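Local coordinates for protein peroxinectin A (Dictyostelium discoideum, PDB 6ERC) that uses hydrogen peroxide at a haem to oxidise phenolic donors, and as a secreted peroxidase also turns over halides such as iodide, and thiocyanate, at residues F78-H81 with N82-S86; D151-L155 with Y156-E160; P243-D247 with E248-Q252. One frame throughout, in Å; residues are numbered along the deposited sequence.

In the fold
The three contacts are local turns and helix ends of one animal haem peroxidase domain, and they follow one another along the chain as numbered. Contact 1 runs from the last turns of helix 70-80 into the following loop, near the middle of the molecule, and on to the haem. Contact 2 spans the short helix 153-156; its centre lies about 12 Å from that of contact 1, and the two share the sodium ion, bound by N82 O of contact 1 and by D151 and N153 of contact 2. Contact 3 starts helix 247-275 toward the periphery, its centre about 29 Å from contact 1 and 18 Å from contact 2. It still touches contact 2 through F251 and Y156, whose rings meet nearly perpendicular.

Contact 1: residues F78-H81 with N82-S86; sequences FLIH and NMALS. With NA (sodium ion), chain K; HEM (protoporphyrin IX containing Fe), chain F.
I80 O accepts from both A84 N (3.0 Å) and M83 N, while N82 N bonds to L79 O at 2.9 Å; these backbone bonds lead helix 70-80 into the loop that follows. The side chain of N82 adds a fourth bond: with CG anti to the carbonyl carbon (chi1 -85°), its ND2 swings back to F78 O, 3.0 Å away and tilted from the carbonyl plane. This amide also lies 63° from the plane of the F78 ring, with ND2 3.6 Å from F78 CE2. H81, the predicted proton acceptor, sits in this turn beside R213, an arrangement consistent with the distal haem side of animal peroxidases. N82 O binds the sodium ion at 2.4 Å, together with G147, Y149, D151 and N153. An alanine at N82 would keep that carbonyl but would probably leave F78 O without its amide donor and open a gap beside the phenyl ring. Apolar contacts are looser: L79 CD1 meets M83 SD, and I80 CD1 meets A84 CB. Toward the haem, I80 CG1 packs 3.5 Å from methyl CMD, and S86 OG hydrogen-bonds propionate O2D at 2.9 Å.

Contact 2: residues D151-L155 with Y156-E160; sequences DGNVL and YGNSE. With NA (sodium ion), chain K.
Y156 CG lies anti to its carbonyl carbon (chi1 -47°), as does CG of L155, and the two side chains lie side by side. L155 CB sits over the centre of the tyrosine face, 3.8 Å from the ring centroid, in a CH-pi contact, and L155 CD1 follows the ring as far as CZ and OH. Y156 CD2 also comes 3.1 Å from G152 O. In N153, CG stands between the backbone N and the carbonyl carbon (chi1 70°), which carries its amide to the sodium ion. The ion is held by N153 OD1 at 2.4 Å and by D151 OD1, with N82, G147 and Y149 completing the site; the metal accounts for the close approach of these two side-chain oxygens. The intervening segment is the short helix 153-156, with G152 at its N-cap position. G152 O receives both L155 N and Y156 N, the latter at 3.1 Å, and G157 leaves the helix with positive phi as its N bonds to N153 O. Past this end N158 folds back alongside N153, pointing the same way, their amide planes 28° apart. One water bridges N153 ND2 and N158 OD1; a second donates to D151 OD2 and weakly accepts from N158 ND2. Away from the ion, L155 packs against L227 and L228 of helix 218-241 and I258 of helix 247-275.

Contact 3: residues P243-D247 with E248-Q252; sequences PEWDD and ERVFQ
W245 and R249 form the tight part of this contact. The arginine leaves with CG anti to the backbone N (chi1 178°) and bends at chi2, which lays its chain across one indole face: CG sits over the five-membered ring, 3.6 Å from its centroid, as a CH-pi contact. Farther out, the guanidinium stacks on the indole with planes 24° apart, an off-centre cation-pi pair in which R249 NH2 comes 3.3 Å from W245 CZ2. This NH2 also bonds to Q253. V250 CG2 packs at the edge of the indole, and both W245 and V250 continue onto F238 of helix 218-241. The motif beneath is the N-terminus of helix 247-275, with D246 as N-cap: its OD1 takes R249 N at 2.9 Å, met nearly along its C-O axis, tying down a first-turn amide. V250 N to D246 O and F251 N to D247 O begin the regular helical bonding. Toward solvent the packing thins; D246 is exposed, its OD1 also meeting the CB atoms of R249 and E248. D247 OD1 accepts from G172 N, while D247 OD2 and E248 OE1 both pair with R167, probably offsetting their like charges, and Q252 NE2 reaches E248 OE2 at 2.8 Å.

Contact 1: residues F78-H81 with N82-S86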
loop_
_atom_site.group_PDB
_atom_site.type_symbol
_atom_site.label_atom_id
_atom_site.label_comp_id
_atom_site.label_asym_id
_atom_site.label_seq_id
_atom_site.Cartn_x
_atom_site.Cartn_y
_atom_site.Cartn_z
ATOM N N PHE A 78 -2.682 0.153 4.249
ATOM C CA PHE A 78 -1.859 0.124 5.453
ATOM C C PHE A 78 -0.783 -0.949 5.363
ATOM O O PHE A 78 0.327 -0.758 5.869
ATOM C CB PHE A 78 -2.744 -0.109 6.677
ATOM C CG PHE A 78 -2.001 -0.079 7.977
ATOM C CD1 PHE A 78 -1.774 1.120 8.630
ATOM C CD2 PHE A 78 -1.534 -1.247 8.550
ATOM C CE1 PHE A 78 -1.092 1.152 9.824
ATOM C CE2 PHE A 78 -0.851 -1.219 9.743
ATOM C CZ PHE A 78 -0.632 -0.018 10.383
ATOM N N LEU A 79 -1.088 -2.072 4.712
ATOM C CA LEU A 79 -0.127 -3.164 4.609
ATOM C C LEU A 79 1.041 -2.795 3.702
ATOM O O LEU A 79 2.201 -3.059 4.035
ATOM C CB LEU A 79 -0.828 -4.423 4.102
ATOM C CG LEU A 79 0.045 -5.651 3.837
ATOM C CD1 LEU A 79 0.909 -5.998 5.040
ATOM C CD2 LEU A 79 -0.840 -6.832 3.460
ATOM N N ILE A 80 0.760 -2.194 2.540
ATOM C CA ILE A 80 1.843 -1.872 1.614
ATOM C C ILE A 80 2.774 -0.831 2.216
ATOM O O ILE A 80 3.985 -0.849 1.962
ATOM C CB ILE A 80 1.291 -1.405 0.250
ATOM C CG1 ILE A 80 2.441 -1.211 -0.741
ATOM C CG2 ILE A 80 0.498 -0.115 0.387
ATOM C CD1 ILE A 80 3.075 -2.512 -1.194
ATOM N N HIS A 81 2.238 0.095 3.009
ATOM C CA HIS A 81 3.091 1.068 3.678
ATOM C C HIS A 81 4.013 0.426 4.709
ATOM O O HIS A 81 4.894 1.113 5.238
ATOM C CB HIS A 81 2.233 2.150 4.334
ATOM C CG HIS A 81 1.501 3.014 3.354
ATOM N ND1 HIS A 81 0.535 3.920 3.734
ATOM C CD2 HIS A 81 1.595 3.109 2.006
ATOM C CE1 HIS A 81 0.064 4.536 2.664
ATOM N NE2 HIS A 81 0.690 4.062 1.602
ATOM N N ASN A 82 3.832 -0.860 5.007
ATOM C CA ASN A 82 4.775 -1.617 5.818
ATOM C C ASN A 82 5.850 -2.308 4.990
ATOM O O ASN A 82 6.716 -2.973 5.568
ATOM C CB ASN A 82 4.038 -2.679 6.646
ATOM C CG ASN A 82 3.496 -2.137 7.952
ATOM O OD1 ASN A 82 4.215 -2.058 8.949
ATOM N ND2 ASN A 82 2.219 -1.775 7.958
ATOM N N MET A 83 5.827 -2.169 3.665
ATOM C CA MET A 83 6.639 -3.041 2.821
ATOM C C MET A 83 7.430 -2.319 1.738
ATOM O O MET A 83 8.585 -2.678 1.501
ATOM C CB MET A 83 5.730 -4.098 2.174
ATOM C CG MET A 83 5.038 -5.011 3.173
ATOM S SD MET A 83 3.964 -6.238 2.398
ATOM C CE MET A 83 5.157 -7.200 1.482
ATOM N N ALA A 84 6.846 -1.332 1.061
ATOM C CA ALA A 84 7.489 -0.784 -0.127
ATOM C C ALA A 84 7.215 0.705 -0.275
ATOM O O ALA A 84 6.112 1.177 0.008
ATOM C CB ALA A 84 7.014 -1.516 -1.386
ATOM N N LEU A 85 8.230 1.434 -0.738
ATOM C CA LEU A 85 8.078 2.828 -1.138
ATOM C C LEU A 85 8.971 3.083 -2.342
ATOM O O LEU A 85 10.189 2.903 -2.260
ATOM C CB LEU A 85 8.442 3.790 -0.004
ATOM C CG LEU A 85 8.374 5.274 -0.383
ATOM C CD1 LEU A 85 6.932 5.709 -0.581
ATOM C CD2 LEU A 85 9.062 6.140 0.654
ATOM N N SER A 86 8.369 3.513 -3.449
ATOM C CA SER A 86 9.120 3.858 -4.656
ATOM C C SER A 86 9.382 5.360 -4.635
ATOM O O SER A 86 8.730 6.153 -5.317
ATOM C CB SER A 86 8.356 3.425 -5.900
ATOM O OG SER A 86 8.183 2.020 -5.918
HETATM NA NA NA K . 8.762 -2.480 6.804
HETATM C CHA HEM F . 1.118 3.732 -4.507
HETATM C CHB HEM F . -2.503 6.750 -3.432
HETATM C CHC HEM F . -5.159 2.978 -1.885
HETATM C CHD HEM F . -1.615 -0.052 -3.194
HETATM C C1A HEM F . 0.344 4.861 -4.407
HETATM C C2A HEM F . 0.690 6.168 -4.908
HETATM C C3A HEM F . -0.307 7.009 -4.618
HETATM C C4A HEM F . -1.319 6.254 -3.914
HETATM C CMA HEM F . -0.384 8.515 -4.952
HETATM C CAA HEM F . 1.991 6.492 -5.660
HETATM C CBA HEM F . 1.602 6.813 -7.096
HETATM C CGA HEM F . 2.777 6.584 -8.010
HETATM O O1A HEM F . 3.239 5.420 -8.126
HETATM O O2A HEM F . 3.247 7.567 -8.636
HETATM C C1B HEM F . -3.518 5.988 -2.904
HETATM C C2B HEM F . -4.762 6.510 -2.397
HETATM C C3B HEM F . -5.500 5.474 -1.962
HETATM C C4B HEM F . -4.740 4.260 -2.188
HETATM C CMB HEM F . -5.090 8.016 -2.389
HETATM C CAB HEM F . -6.914 5.465 -1.335
HETATM C CBB HEM F . -7.661 6.564 -1.197
HETATM C C1C HEM F . -4.443 1.823 -2.109
HETATM C C2C HEM F . -4.876 0.468 -1.812
HETATM C C3C HEM F . -3.884 -0.374 -2.177
HETATM C C4C HEM F . -2.809 0.435 -2.710
HETATM C CMC HEM F . -6.259 0.172 -1.195
HETATM C CAC HEM F . -3.739 -1.917 -2.118
HETATM C CBC HEM F . -4.646 -2.771 -1.638
HETATM C C1D HEM F . -0.554 0.710 -3.620
HETATM C C2D HEM F . 0.754 0.214 -3.979
HETATM C C3D HEM F . 1.496 1.262 -4.350
HETATM C C4D HEM F . 0.697 2.455 -4.221
HETATM C CMD HEM F . 1.170 -1.271 -3.958
HETATM C CAD HEM F . 2.967 1.263 -4.802
HETATM C CBD HEM F . 3.785 1.180 -3.517
HETATM C CGD HEM F . 5.078 1.950 -3.642
HETATM O O1D HEM F . 5.061 3.185 -3.405
HETATM O O2D HEM F . 6.130 1.344 -3.968
HETATM N NA HEM F . -0.890 4.949 -3.803
HETATM N NB HEM F . -3.534 4.614 -2.763
HETATM N NC HEM F . -3.178 1.761 -2.653
HETATM N ND HEM F . -0.552 2.081 -3.777
HETATM FE FE HEM F . -2.003 3.335 -3.225
#

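Contact 2: residues D151-L155 with Y156-E160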
loop_
_atom_site.group_PDB
_atom_site.type_symbol
_atom_site.label_atom_id
_atom_site.label_comp_id
_atom_site.label_asym_id
_atom_site.label_seq_id
_atom_site.Cartn_x
_atom_site.Cartn_y
_atom_site.Cartn_z
ATOM N N ASP A 151 7.277 -4.901 9.802
ATOM C CA ASP A 151 8.008 -4.666 11.042
ATOM C C ASP A 151 7.492 -3.442 11.792
ATOM O O ASP A 151 8.206 -2.899 12.642
ATOM C CB ASP A 151 9.504 -4.515 10.753
ATOM C CG ASP A 151 9.802 -3.406 9.755
ATOM O OD1 ASP A 151 8.849 -2.773 9.250
ATOM O OD2 ASP A 151 10.994 -3.169 9.472
ATOM N N GLY A 152 6.272 -3.000 11.500
ATOM C CA GLY A 152 5.690 -1.883 12.216
ATOM C C GLY A 152 6.328 -0.542 11.945
ATOM O O GLY A 152 6.037 0.418 12.666
ATOM N N ASN A 153 7.191 -0.440 10.929
ATOM C CA ASN A 153 7.786 0.847 10.582
ATOM C C ASN A 153 6.720 1.917 10.395
ATOM O O ASN A 153 6.990 3.108 10.584
ATOM C CB ASN A 153 8.618 0.715 9.306
ATOM C CG ASN A 153 7.758 0.492 8.070
ATOM O OD1 ASN A 153 7.450 -0.643 7.709
ATOM N ND2 ASN A 153 7.362 1.580 7.421
ATOM N N VAL A 154 5.510 1.509 10.012
ATOM C CA VAL A 154 4.408 2.449 9.852
ATOM C C VAL A 154 4.141 3.208 11.147
ATOM O O VAL A 154 3.706 4.366 11.116
ATOM C CB VAL A 154 3.153 1.695 9.365
ATOM C CG1 VAL A 154 2.767 0.599 10.351
ATOM C CG2 VAL A 154 1.999 2.657 9.145
ATOM N N LEU A 155 4.385 2.583 12.298
ATOM C CA LEU A 155 4.159 3.234 13.584
ATOM C C LEU A 155 5.425 3.816 14.194
ATOM O O LEU A 155 5.386 4.924 14.737
ATOM C CB LEU A 155 3.545 2.248 14.584
ATOM C CG LEU A 155 2.173 1.656 14.248
ATOM C CD1 LEU A 155 1.732 0.758 15.379
ATOM C CD2 LEU A 155 1.129 2.736 13.989
ATOM N N TYR A 156 6.546 3.105 14.110
ATOM C CA TYR A 156 7.734 3.445 14.881
ATOM C C TYR A 156 8.829 4.110 14.058
ATOM O O TYR A 156 9.849 4.513 14.629
ATOM C CB TYR A 156 8.281 2.184 15.556
ATOM C CG TYR A 156 7.200 1.375 16.236
ATOM C CD1 TYR A 156 6.645 1.798 17.436
ATOM C CD2 TYR A 156 6.721 0.201 15.669
ATOM C CE1 TYR A 156 5.649 1.069 18.058
ATOM C CE2 TYR A 156 5.726 -0.534 16.284
ATOM C CZ TYR A 156 5.194 -0.097 17.481
ATOM O OH TYR A 156 4.203 -0.823 18.100
ATOM N N GLY A 157 8.648 4.246 12.748
ATOM C CA GLY A 157 9.631 4.911 11.917
ATOM C C GLY A 157 10.722 3.976 11.440
ATOM O O GLY A 157 10.810 2.804 11.818
ATOM N N ASN A 158 11.588 4.524 10.587
ATOM C CA ASN A 158 12.593 3.739 9.884
ATOM C C ASN A 158 13.985 3.857 10.501
ATOM O O ASN A 158 14.969 3.501 9.846
ATOM C CB ASN A 158 12.638 4.150 8.411
ATOM C CG ASN A 158 11.340 3.855 7.680
ATOM O OD1 ASN A 158 10.583 4.766 7.351
ATOM N ND2 ASN A 158 11.080 2.576 7.416
ATOM N N SER A 159 14.095 4.334 11.738
ATOM C CA SER A 159 15.398 4.428 12.390
ATOM C C SER A 159 15.191 4.663 13.878
ATOM O O SER A 159 14.070 4.879 14.346
ATOM C CB SER A 159 16.252 5.541 11.785
ATOM O OG SER A 159 15.680 6.812 12.034
ATOM N N GLU A 160 16.302 4.619 14.619
ATOM C CA GLU A 160 16.256 4.876 16.055
ATOM C C GLU A 160 15.827 6.307 16.342
ATOM O O GLU A 160 14.972 6.552 17.201
ATOM C CB GLU A 160 17.626 4.608 16.681
ATOM C CG GLU A 160 17.938 3.150 16.972
ATOM C CD GLU A 160 18.193 2.906 18.449
ATOM O OE1 GLU A 160 17.302 3.220 19.266
ATOM O OE2 GLU A 160 19.290 2.416 18.793
HETATM NA NA NA K . 8.762 -2.480 6.804
HETATM O O HOH W 1 11.622 -0.745 8.021
HETATM O O HOH W 2 8.147 3.981 7.344
#

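Contact 3: residues P243-D247 with E248-Q252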
loop_
_atom_site.group_PDB
_atom_site.type_symbol
_atom_site.label_atom_id
_atom_site.label_comp_id
_atom_site.label_asym_id
_atom_site.label_seq_id
_atom_site.Cartn_x
_atom_site.Cartn_y
_atom_site.Cartn_z
ATOM N N PRO A 243 7.433 -4.094 36.830
ATOM C CA PRO A 243 7.921 -2.768 37.241
ATOM C C PRO A 243 9.423 -2.616 37.111
ATOM O O PRO A 243 9.912 -1.481 37.051
ATOM C CB PRO A 243 7.472 -2.665 38.704
ATOM C CG PRO A 243 6.366 -3.653 38.839
ATOM C CD PRO A 243 6.708 -4.772 37.917
ATOM N N GLU A 244 10.171 -3.720 37.067
ATOM C CA GLU A 244 11.618 -3.639 36.915
ATOM C C GLU A 244 12.030 -3.251 35.500
ATOM O O GLU A 244 13.169 -2.817 35.298
ATOM C CB GLU A 244 12.267 -4.975 37.302
ATOM C CG GLU A 244 11.950 -6.155 36.376
ATOM C CD GLU A 244 10.619 -6.815 36.688
ATOM O OE1 GLU A 244 9.808 -6.207 37.417
ATOM O OE2 GLU A 244 10.386 -7.943 36.204
ATOM N N TRP A 245 11.138 -3.399 34.525
ATOM C CA TRP A 245 11.457 -3.056 33.144
ATOM C C TRP A 245 11.493 -1.543 32.957
ATOM O O TRP A 245 10.536 -0.842 33.299
ATOM C CB TRP A 245 10.426 -3.666 32.200
ATOM C CG TRP A 245 10.513 -5.151 32.048
ATOM C CD1 TRP A 245 11.416 -5.989 32.636
ATOM C CD2 TRP A 245 9.663 -5.975 31.244
ATOM N NE1 TRP A 245 11.178 -7.286 32.248
ATOM C CE2 TRP A 245 10.105 -7.304 31.394
ATOM C CE3 TRP A 245 8.568 -5.719 30.415
ATOM C CZ2 TRP A 245 9.492 -8.372 30.742
ATOM C CZ3 TRP A 245 7.958 -6.780 29.771
ATOM C CH2 TRP A 245 8.423 -8.090 29.936
ATOM N N ASP A 246 12.590 -1.043 32.395
ATOM C CA ASP A 246 12.695 0.377 32.092
ATOM C C ASP A 246 11.851 0.716 30.859
ATOM O O ASP A 246 11.205 -0.141 30.250
ATOM C CB ASP A 246 14.158 0.771 31.893
ATOM C CG ASP A 246 14.839 -0.016 30.789
ATOM O OD1 ASP A 246 14.139 -0.590 29.929
ATOM O OD2 ASP A 246 16.087 -0.064 30.788
ATOM N N ASP A 247 11.862 2.001 30.493
ATOM C CA ASP A 247 11.039 2.471 29.382
ATOM C C ASP A 247 11.369 1.735 28.089
ATOM O O ASP A 247 10.469 1.396 27.311
ATOM C CB ASP A 247 11.226 3.975 29.200
ATOM C CG ASP A 247 10.736 4.465 27.852
ATOM O OD1 ASP A 247 9.506 4.578 27.665
ATOM O OD2 ASP A 247 11.584 4.733 26.976
ATOM N N GLU A 248 12.654 1.482 27.837
ATOM C CA GLU A 248 13.046 0.835 26.589
ATOM C C GLU A 248 12.520 -0.593 26.511
ATOM O O GLU A 248 12.086 -1.039 25.443
ATOM C CB GLU A 248 14.568 0.856 26.445
ATOM C CG GLU A 248 15.086 0.308 25.119
ATOM C CD GLU A 248 14.680 1.154 23.915
ATOM O OE1 GLU A 248 14.319 2.338 24.099
ATOM O OE2 GLU A 248 14.726 0.635 22.781
ATOM N N ARG A 249 12.552 -1.329 27.625
ATOM C CA ARG A 249 12.097 -2.716 27.600
ATOM C C ARG A 249 10.587 -2.801 27.411
ATOM O O ARG A 249 10.099 -3.667 26.675
ATOM C CB ARG A 249 12.513 -3.433 28.886
ATOM C CG ARG A 249 12.047 -4.891 28.984
ATOM C CD ARG A 249 12.625 -5.762 27.873
ATOM N NE ARG A 249 12.041 -7.102 27.861
ATOM C CZ ARG A 249 12.437 -8.107 28.637
ATOM N NH1 ARG A 249 13.424 -7.941 29.509
ATOM N NH2 ARG A 249 11.836 -9.288 28.548
ATOM N N VAL A 250 9.831 -1.928 28.076
ATOM C CA VAL A 250 8.381 -1.942 27.909
ATOM C C VAL A 250 8.017 -1.600 26.472
ATOM O O VAL A 250 7.116 -2.208 25.881
ATOM C CB VAL A 250 7.712 -0.977 28.904
ATOM C CG1 VAL A 250 6.201 -0.961 28.701
ATOM C CG2 VAL A 250 8.047 -1.373 30.332
ATOM N N PHE A 251 8.712 -0.624 25.885
ATOM C CA PHE A 251 8.434 -0.248 24.504
ATOM C C PHE A 251 8.664 -1.422 23.562
ATOM O O PHE A 251 7.786 -1.776 22.767
ATOM C CB PHE A 251 9.300 0.942 24.094
ATOM C CG PHE A 251 9.289 1.203 22.620
ATOM C CD1 PHE A 251 8.275 1.947 22.046
ATOM C CD2 PHE A 251 10.279 0.682 21.803
ATOM C CE1 PHE A 251 8.255 2.178 20.688
ATOM C CE2 PHE A 251 10.263 0.909 20.446
ATOM C CZ PHE A 251 9.250 1.658 19.887
ATOM N N GLN A 252 9.846 -2.038 23.634
ATOM C CA GLN A 252 10.175 -3.119 22.711
ATOM C C GLN A 252 9.189 -4.272 22.838
ATOM O O GLN A 252 8.700 -4.799 21.832
ATOM C CB GLN A 252 11.607 -3.600 22.955
ATOM C CG GLN A 252 12.677 -2.563 22.633
ATOM C CD GLN A 252 12.609 -2.066 21.200
ATOM O OE1 GLN A 252 11.992 -2.692 20.336
ATOM N NE2 GLN A 252 13.242 -0.929 20.942
#